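Local coordinates for putative esterase (Uncultured bacterium, PDB 7C4D), which probably hydrolyses carboxylic ester bonds as an esterase of the alpha/beta hydrolase fold, at residues N38-F50 and H256-L268. Residues are numbered along the deposited sequence; the frame is centred on the assembly and turned at random.
Sequences NWISIANELKDYF and HAQQPKIFIQKTL. With SO4 (sulfate ion), chain E.
Trp-39 lies flat against His-256 in an offset stack: the planes are only 6° apart, and CZ2 of Trp-39 rests over the centre of the imidazole. A chi1 of 55° sets the His-256 ring between its own backbone N and carbonyl carbon, turned to meet the indole. Separately, His-256 CB lies over one face of the Phe-263 ring, toward its rim. The far rim of the indole meets that same phenyl ring in an offset edge-to-face pair, with Trp-39 CZ3 3.6 Å from Phe-263 CE1.

Three N-H donors of the two segments converge on one sulfate ion, probably from the crystallisation liquor, each bonding a different oxygen. Trp-39 NE1 reaches O3 at 2.8 Å in the indole plane, His-256 NE2 gives its bond to O4 within the imidazole plane, and Asn-38 ND2 holds O1; Gly-31 N adds a fourth bond. With the indole cut back to an alanine here, the His-256 face and the Phe-263 ring would probably lose their aromatic partner, and the sulfate one of its donors.

Apolar packing continues along the helices. Ile-42 enters as a knob among His-256, Pro-260, Phe-263 and Ile-264, its CG1 3.8 Å from Ile-264 CD1. Further on, Leu-268 CD2 touches Leu-46 CD2 at 3.8 Å and the edge of the Phe-50 ring, while its CD1 meets Tyr-49 CE2.

The axes of helices 40-46 and 260-268 approach to 10.2 Å and cross at -42°; Leu-46 and Phe-263 both touch Ile-93, placing the pair over strand 90-95. This joins an early helix to the C-terminal helix on one side of the central sheet of an alpha/beta hydrolase, near, but not touching, the putative Ser-His-Asp triad.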
loop_
_atom_site.group_PDB
_atom_site.type_symbol
_atom_site.label_atom_id
_atom_site.label_comp_id
_atom_site.label_asym_id
_atom_site.label_seq_id
_atom_site.Cartn_x
_atom_site.Cartn_y
_atom_site.Cartn_z
ATOM N N ASN A 38 1.178 9.990 0.261
ATOM C CA ASN A 38 0.330 9.830 1.443
ATOM C C ASN A 38 1.193 9.523 2.681
ATOM O O ASN A 38 0.676 9.482 3.785
ATOM C CB ASN A 38 -0.760 8.785 1.187
ATOM C CG ASN A 38 -1.683 9.169 0.036
ATOM O OD1 ASN A 38 -2.183 10.280 -0.012
ATOM N ND2 ASN A 38 -1.913 8.271 -0.892
ATOM N N TRP A 39 2.503 9.301 2.500
ATOM C CA TRP A 39 3.392 8.906 3.591
ATOM C C TRP A 39 4.319 10.069 3.990
ATOM O O TRP A 39 5.223 9.877 4.795
ATOM C CB TRP A 39 4.127 7.568 3.250
ATOM C CG TRP A 39 3.147 6.432 3.269
ATOM C CD1 TRP A 39 2.280 6.078 2.268
ATOM C CD2 TRP A 39 2.793 5.618 4.404
ATOM N NE1 TRP A 39 1.477 5.048 2.684
ATOM C CE2 TRP A 39 1.762 4.742 3.984
ATOM C CE3 TRP A 39 3.298 5.474 5.698
ATOM C CZ2 TRP A 39 1.168 3.827 4.855
ATOM C CZ3 TRP A 39 2.748 4.532 6.538
ATOM C CH2 TRP A 39 1.693 3.712 6.123
ATOM N N ILE A 40 4.084 11.283 3.451
ATOM C CA ILE A 40 4.959 12.444 3.647
ATOM C C ILE A 40 5.108 12.752 5.144
ATOM O O ILE A 40 6.196 12.891 5.666
ATOM C CB ILE A 40 4.456 13.679 2.848
ATOM C CG1 ILE A 40 4.822 13.585 1.365
ATOM C CG2 ILE A 40 4.922 15.026 3.448
ATOM C CD1 ILE A 40 4.020 14.500 0.461
ATOM N N SER A 41 3.992 12.853 5.833
ATOM C CA SER A 41 3.946 13.249 7.219
ATOM C C SER A 41 4.595 12.193 8.124
ATOM O O SER A 41 5.259 12.571 9.077
ATOM C CB SER A 41 2.508 13.543 7.576
ATOM O OG SER A 41 2.343 13.751 8.963
ATOM N N ILE A 42 4.423 10.885 7.841
ATOM C CA ILE A 42 5.066 9.834 8.622
ATOM C C ILE A 42 6.578 9.758 8.346
ATOM O O ILE A 42 7.377 9.642 9.283
ATOM C CB ILE A 42 4.298 8.496 8.540
ATOM C CG1 ILE A 42 3.119 8.543 9.506
ATOM C CG2 ILE A 42 5.199 7.249 8.782
ATOM C CD1 ILE A 42 1.950 7.780 9.033
ATOM N N ALA A 43 6.981 9.934 7.080
ATOM C CA ALA A 43 8.374 9.918 6.677
ATOM C C ALA A 43 9.097 11.137 7.236
ATOM O O ALA A 43 10.332 11.178 7.226
ATOM C CB ALA A 43 8.480 9.981 5.180
ATOM N N ASN A 44 8.304 12.173 7.549
ATOM C CA ASN A 44 8.842 13.391 8.138
ATOM C C ASN A 44 9.456 13.090 9.499
ATOM O O ASN A 44 10.565 13.495 9.697
ATOM C CB ASN A 44 7.885 14.584 8.145
ATOM C CG ASN A 44 8.035 15.430 6.890
ATOM O OD1 ASN A 44 9.045 15.351 6.173
ATOM N ND2 ASN A 44 7.015 16.224 6.596
ATOM N N GLU A 45 8.763 12.354 10.374
ATOM C CA GLU A 45 9.335 11.826 11.603
ATOM C C GLU A 45 10.386 10.728 11.386
ATOM O O GLU A 45 11.484 10.845 11.941
ATOM C CB GLU A 45 8.227 11.516 12.600
ATOM C CG GLU A 45 7.573 12.808 13.039
ATOM C CD GLU A 45 6.515 12.704 14.111
ATOM O OE1 GLU A 45 6.727 11.970 15.104
ATOM O OE2 GLU A 45 5.481 13.368 13.960
ATOM N N LEU A 46 10.084 9.707 10.555
ATOM C CA LEU A 46 10.954 8.539 10.405
ATOM C C LEU A 46 12.324 8.887 9.817
ATOM O O LEU A 46 13.288 8.199 10.102
ATOM C CB LEU A 46 10.256 7.389 9.666
ATOM C CG LEU A 46 8.938 6.853 10.270
ATOM C CD1 LEU A 46 8.401 5.684 9.449
ATOM C CD2 LEU A 46 9.145 6.370 11.695
ATOM N N LYS A 47 12.438 9.969 9.036
ATOM C CA LYS A 47 13.682 10.330 8.366
ATOM C C LYS A 47 14.795 10.771 9.348
ATOM O O LYS A 47 15.958 10.820 8.955
ATOM C CB LYS A 47 13.442 11.462 7.357
ATOM C CG LYS A 47 13.181 12.826 7.986
ATOM C CD LYS A 47 12.987 13.943 6.988
ATOM C CE LYS A 47 12.784 15.264 7.701
ATOM N NZ LYS A 47 12.493 16.342 6.725
ATOM N N ASP A 48 14.463 11.087 10.615
ATOM C CA ASP A 48 15.518 11.374 11.578
ATOM C C ASP A 48 16.315 10.119 11.923
ATOM O O ASP A 48 17.419 10.253 12.442
ATOM C CB ASP A 48 14.978 11.939 12.887
ATOM C CG ASP A 48 14.269 13.278 12.743
ATOM O OD1 ASP A 48 14.540 13.995 11.781
ATOM O OD2 ASP A 48 13.394 13.543 13.560
ATOM N N TYR A 49 15.755 8.914 11.677
ATOM C CA TYR A 49 16.419 7.709 12.136
ATOM C C TYR A 49 16.779 6.772 10.980
ATOM O O TYR A 49 17.571 5.841 11.144
ATOM C CB TYR A 49 15.547 6.998 13.175
ATOM C CG TYR A 49 15.042 7.933 14.242
ATOM C CD1 TYR A 49 15.881 8.399 15.252
ATOM C CD2 TYR A 49 13.738 8.385 14.218
ATOM C CE1 TYR A 49 15.434 9.314 16.184
ATOM C CE2 TYR A 49 13.262 9.250 15.185
ATOM C CZ TYR A 49 14.118 9.719 16.167
ATOM O OH TYR A 49 13.617 10.541 17.117
ATOM N N PHE A 50 16.172 6.978 9.816
ATOM C CA PHE A 50 16.326 6.009 8.733
ATOM C C PHE A 50 16.489 6.765 7.431
ATOM O O PHE A 50 16.197 7.956 7.395
ATOM C CB PHE A 50 15.111 5.069 8.649
ATOM C CG PHE A 50 14.833 4.224 9.884
ATOM C CD1 PHE A 50 15.423 2.979 10.053
ATOM C CD2 PHE A 50 13.930 4.642 10.844
ATOM C CE1 PHE A 50 15.158 2.202 11.174
ATOM C CE2 PHE A 50 13.635 3.848 11.945
ATOM C CZ PHE A 50 14.278 2.646 12.137
ATOM N N HIS A 256 -2.618 5.105 9.417
ATOM C CA HIS A 256 -1.467 5.997 9.498
ATOM C C HIS A 256 -1.844 7.443 9.188
ATOM O O HIS A 256 -1.091 8.362 9.498
ATOM C CB HIS A 256 -0.429 5.595 8.460
ATOM C CG HIS A 256 -1.012 5.553 7.090
ATOM N ND1 HIS A 256 -1.987 4.615 6.718
ATOM C CD2 HIS A 256 -0.780 6.320 6.007
ATOM C CE1 HIS A 256 -2.294 4.798 5.450
ATOM N NE2 HIS A 256 -1.553 5.816 4.987
ATOM N N ALA A 257 -2.957 7.621 8.481
ATOM C CA ALA A 257 -3.466 8.945 8.170
ATOM C C ALA A 257 -4.339 9.415 9.328
ATOM O O ALA A 257 -4.308 10.586 9.669
ATOM C CB ALA A 257 -4.240 8.907 6.881
ATOM N N GLN A 258 -5.073 8.486 9.955
ATOM C CA GLN A 258 -6.014 8.813 11.024
ATOM C C GLN A 258 -5.313 8.973 12.378
ATOM O O GLN A 258 -5.658 9.868 13.133
ATOM C CB GLN A 258 -7.134 7.776 11.119
ATOM C CG GLN A 258 -8.026 7.772 9.875
ATOM C CD GLN A 258 -9.067 6.680 9.909
ATOM O OE1 GLN A 258 -10.165 6.864 10.423
ATOM N NE2 GLN A 258 -8.725 5.525 9.358
ATOM N N GLN A 259 -4.330 8.113 12.680
ATOM C CA GLN A 259 -3.638 8.126 13.956
ATOM C C GLN A 259 -2.127 8.129 13.729
ATOM O O GLN A 259 -1.448 7.219 14.195
ATOM C CB GLN A 259 -4.034 6.890 14.764
ATOM C CG GLN A 259 -5.511 6.835 15.125
ATOM C CD GLN A 259 -5.879 7.853 16.187
ATOM O OE1 GLN A 259 -5.063 8.256 17.014
ATOM N NE2 GLN A 259 -7.125 8.296 16.168
ATOM N N PRO A 260 -1.544 9.132 13.024
ATOM C CA PRO A 260 -0.135 9.085 12.643
ATOM C C PRO A 260 0.846 9.030 13.810
ATOM O O PRO A 260 1.885 8.372 13.709
ATOM C CB PRO A 260 0.105 10.314 11.762
ATOM C CG PRO A 260 -1.063 11.231 12.065
ATOM C CD PRO A 260 -2.206 10.333 12.500
ATOM N N LYS A 261 0.492 9.697 14.914
ATOM C CA LYS A 261 1.354 9.783 16.077
ATOM C C LYS A 261 1.518 8.381 16.645
ATOM O O LYS A 261 2.625 7.970 16.951
ATOM C CB LYS A 261 0.761 10.726 17.137
ATOM C CG LYS A 261 1.622 10.943 18.375
ATOM C CD LYS A 261 0.922 11.710 19.503
ATOM C CE LYS A 261 1.670 11.729 20.826
ATOM N NZ LYS A 261 2.852 12.628 20.812
ATOM N N ILE A 262 0.406 7.659 16.805
ATOM C CA ILE A 262 0.502 6.298 17.306
ATOM C C ILE A 262 1.170 5.386 16.250
ATOM O O ILE A 262 1.819 4.402 16.603
ATOM C CB ILE A 262 -0.860 5.785 17.796
ATOM C CG1 ILE A 262 -1.482 6.696 18.874
ATOM C CG2 ILE A 262 -0.769 4.332 18.241
ATOM C CD1 ILE A 262 -2.734 6.111 19.524
ATOM N N PHE A 263 1.080 5.729 14.954
ATOM C CA PHE A 263 1.684 4.891 13.937
ATOM C C PHE A 263 3.201 4.922 14.118
ATOM O O PHE A 263 3.865 3.897 14.119
ATOM C CB PHE A 263 1.237 5.297 12.530
ATOM C CG PHE A 263 1.659 4.302 11.476
ATOM C CD1 PHE A 263 2.918 4.358 10.899
ATOM C CD2 PHE A 263 0.803 3.291 11.072
ATOM C CE1 PHE A 263 3.327 3.415 9.958
ATOM C CE2 PHE A 263 1.200 2.369 10.107
ATOM C CZ PHE A 263 2.469 2.405 9.579
ATOM N N ILE A 264 3.727 6.119 14.327
ATOM C CA ILE A 264 5.154 6.350 14.449
ATOM C C ILE A 264 5.691 5.695 15.720
ATOM O O ILE A 264 6.783 5.130 15.737
ATOM C CB ILE A 264 5.386 7.873 14.353
ATOM C CG1 ILE A 264 5.217 8.317 12.899
ATOM C CG2 ILE A 264 6.749 8.300 14.888
ATOM C CD1 ILE A 264 4.769 9.738 12.730
ATOM N N GLN A 265 4.893 5.764 16.784
ATOM C CA GLN A 265 5.247 5.205 18.069
ATOM C C GLN A 265 5.502 3.711 17.924
ATOM O O GLN A 265 6.574 3.251 18.295
ATOM C CB GLN A 265 4.171 5.620 19.072
ATOM C CG GLN A 265 3.836 4.669 20.210
ATOM C CD GLN A 265 2.617 5.205 20.937
ATOM O OE1 GLN A 265 2.458 6.413 21.112
ATOM N NE2 GLN A 265 1.720 4.317 21.336
ATOM N N LYS A 266 4.512 2.971 17.404
ATOM C CA LYS A 266 4.598 1.522 17.275
ATOM C C LYS A 266 5.714 1.074 16.321
ATOM O O LYS A 266 6.356 0.070 16.596
ATOM C CB LYS A 266 3.255 0.971 16.825
ATOM C CG LYS A 266 2.132 1.242 17.805
ATOM C CD LYS A 266 2.468 0.903 19.229
ATOM C CE LYS A 266 1.241 0.929 20.117
ATOM N NZ LYS A 266 1.622 0.729 21.535
ATOM N N THR A 267 5.936 1.837 15.247
ATOM C CA THR A 267 6.990 1.642 14.259
ATOM C C THR A 267 8.358 1.824 14.925
ATOM O O THR A 267 9.249 0.994 14.734
ATOM C CB THR A 267 6.784 2.611 13.076
ATOM O OG1 THR A 267 5.546 2.317 12.423
ATOM C CG2 THR A 267 7.931 2.683 12.081
ATOM N N LEU A 268 8.546 2.906 15.710
ATOM C CA LEU A 268 9.861 3.189 16.299
ATOM C C LEU A 268 10.179 2.260 17.457
ATOM O O LEU A 268 11.343 2.011 17.730
ATOM C CB LEU A 268 10.019 4.661 16.707
ATOM C CG LEU A 268 10.165 5.641 15.522
ATOM C CD1 LEU A 268 10.162 7.117 15.956
ATOM C CD2 LEU A 268 11.384 5.344 14.649
HETATM S S SO4 E . -1.889 4.886 1.191
HETATM O O1 SO4 E . -1.335 5.708 0.148
HETATM O O2 SO4 E . -2.990 4.128 0.638
HETATM O O3 SO4 E . -0.893 3.955 1.685
HETATM O O4 SO4 E . -2.355 5.707 2.271
#